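Local coordinates for protein hemoglobin subunit beta (Isurus oxyrinchus, PDB 3MKB) that carries haem and, as the beta subunit of a four-chain haemoglobin, probably binds oxygen reversibly for transport in the blood of the shortfin mako shark, at residues S21-K26 with D98-E103. Numbering follows the deposited sequence.
Sequences SAIGTK and DSFIVE
Glu103 OE1 is gripped twice: by a salt bridge from Arg30 NE, on helix 20-34 one turn beyond Lys26, and by a bridging water that donates to Glu103 OE1 at 3.0 Å and also donates to Lys26 O. A bend at chi2 (-55°) folds the carboxylate over the side of Lys26, so that Glu103 CD lies 3.5 Å from Lys26 CB. The extended lysine crosses the glutamate at about a right angle and carries its ammonium outward, leaving Lys26 NZ 5.0 Å from Glu103 OE2; this opposite charge, together with Arg30, would favour the ionised carboxylate. An alanine here, in place of Glu103, removes the carboxylate, and the tie to Arg30, the water bridge to Lys26 O and the packing against Lys26 CB would probably be lost. Beside the carboxylate the contact turns apolar, as helices B and G of the globin fold cross, their local axes 8.9 Å apart at 122°. Here Gly24 allows close approach: Phe100 CZ rests 3.5 Å from Gly24 CA, where a beta carbon would be tight against the ring. The ring owes its position to a chi1 of -105°, away from the staggered values, and it also touches Leu61 of helix 50-65, close to the haem. Ile23, with CG2 anti to its backbone N, turns that methyl against both Glu103 CB (3.8 Å) and Phe100 CD1 (3.9 Å). On another side of helix 20-34, Ser21 O accepts from both Thr25 N and, at 2.8 Å, Thr25 OG1, the hydroxyl approaching from above the carbonyl plane.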
# COMPACT_ATOMS: atom_id res chain seq x y z
N SER B 21 4.21 -28.46 1.87
CA SER B 21 3.44 -28.39 3.12
C SER B 21 4.30 -27.84 4.29
O SER B 21 3.83 -26.99 5.07
CB SER B 21 2.86 -29.76 3.45
OG SER B 21 1.79 -30.04 2.54
N ALA B 22 5.54 -28.31 4.37
CA ALA B 22 6.52 -27.83 5.35
C ALA B 22 6.88 -26.35 5.15
O ALA B 22 6.93 -25.59 6.11
CB ALA B 22 7.75 -28.72 5.36
N ILE B 23 7.14 -25.95 3.90
CA ILE B 23 7.18 -24.54 3.55
C ILE B 23 5.94 -23.75 4.03
O ILE B 23 6.11 -22.71 4.64
CB ILE B 23 7.39 -24.36 2.02
CG1 ILE B 23 8.73 -24.99 1.57
CG2 ILE B 23 7.27 -22.91 1.62
CD1 ILE B 23 8.84 -25.15 0.01
N GLY B 24 4.72 -24.20 3.70
CA GLY B 24 3.48 -23.55 4.11
C GLY B 24 3.33 -23.46 5.62
O GLY B 24 2.92 -22.42 6.16
N THR B 25 3.73 -24.53 6.29
CA THR B 25 3.65 -24.58 7.75
C THR B 25 4.54 -23.46 8.33
O THR B 25 4.05 -22.63 9.09
CB THR B 25 4.03 -25.99 8.29
OG1 THR B 25 3.09 -26.95 7.77
CG2 THR B 25 3.95 -26.02 9.80
N LYS B 26 5.80 -23.42 7.94
CA LYS B 26 6.73 -22.35 8.36
C LYS B 26 6.27 -20.98 7.92
O LYS B 26 6.42 -20.03 8.67
CB LYS B 26 8.14 -22.56 7.83
CG LYS B 26 8.72 -23.91 8.16
CD LYS B 26 10.07 -24.10 7.49
CE LYS B 26 10.51 -25.56 7.57
NZ LYS B 26 11.85 -25.80 6.91
N ASP B 98 3.82 -13.34 1.04
CA ASP B 98 5.18 -12.75 1.28
C ASP B 98 6.00 -13.63 2.23
O ASP B 98 7.21 -13.75 2.10
CB ASP B 98 5.10 -11.31 1.82
CG ASP B 98 4.67 -10.29 0.75
OD1 ASP B 98 4.81 -10.57 -0.48
OD2 ASP B 98 4.15 -9.22 1.12
N SER B 99 5.34 -14.26 3.20
CA SER B 99 6.04 -15.16 4.10
C SER B 99 6.47 -16.42 3.38
O SER B 99 7.46 -16.98 3.71
CB SER B 99 5.13 -15.57 5.26
OG SER B 99 4.61 -14.44 5.92
N PHE B 100 5.68 -16.85 2.40
CA PHE B 100 5.99 -17.99 1.59
C PHE B 100 7.24 -17.68 0.83
O PHE B 100 8.10 -18.54 0.67
CB PHE B 100 4.88 -18.23 0.55
CG PHE B 100 4.00 -19.37 0.88
CD1 PHE B 100 4.34 -20.64 0.46
CD2 PHE B 100 2.84 -19.17 1.65
CE1 PHE B 100 3.55 -21.75 0.77
CE2 PHE B 100 2.01 -20.25 1.96
CZ PHE B 100 2.37 -21.55 1.52
N ILE B 101 7.27 -16.49 0.25
CA ILE B 101 8.46 -16.05 -0.51
C ILE B 101 9.69 -16.07 0.40
O ILE B 101 10.75 -16.52 -0.02
CB ILE B 101 8.23 -14.65 -1.12
CG1 ILE B 101 7.27 -14.82 -2.31
CG2 ILE B 101 9.56 -14.05 -1.64
CD1 ILE B 101 6.65 -13.59 -2.75
N VAL B 102 9.55 -15.59 1.64
CA VAL B 102 10.68 -15.65 2.59
C VAL B 102 11.09 -17.13 2.80
O VAL B 102 12.27 -17.41 2.88
CB VAL B 102 10.38 -14.92 3.90
CG1 VAL B 102 11.45 -15.26 5.05
CG2 VAL B 102 10.38 -13.41 3.64
N GLU B 103 10.11 -18.07 2.79
CA GLU B 103 10.44 -19.47 3.04
C GLU B 103 11.08 -20.10 1.79
O GLU B 103 11.97 -20.90 1.90
CB GLU B 103 9.26 -20.29 3.53
CG GLU B 103 8.85 -20.02 5.01
CD GLU B 103 9.98 -20.20 6.00
OE1 GLU B 103 9.89 -19.54 7.08
OE2 GLU B 103 10.92 -21.02 5.74
O HOH W 1 9.08 -19.97 9.96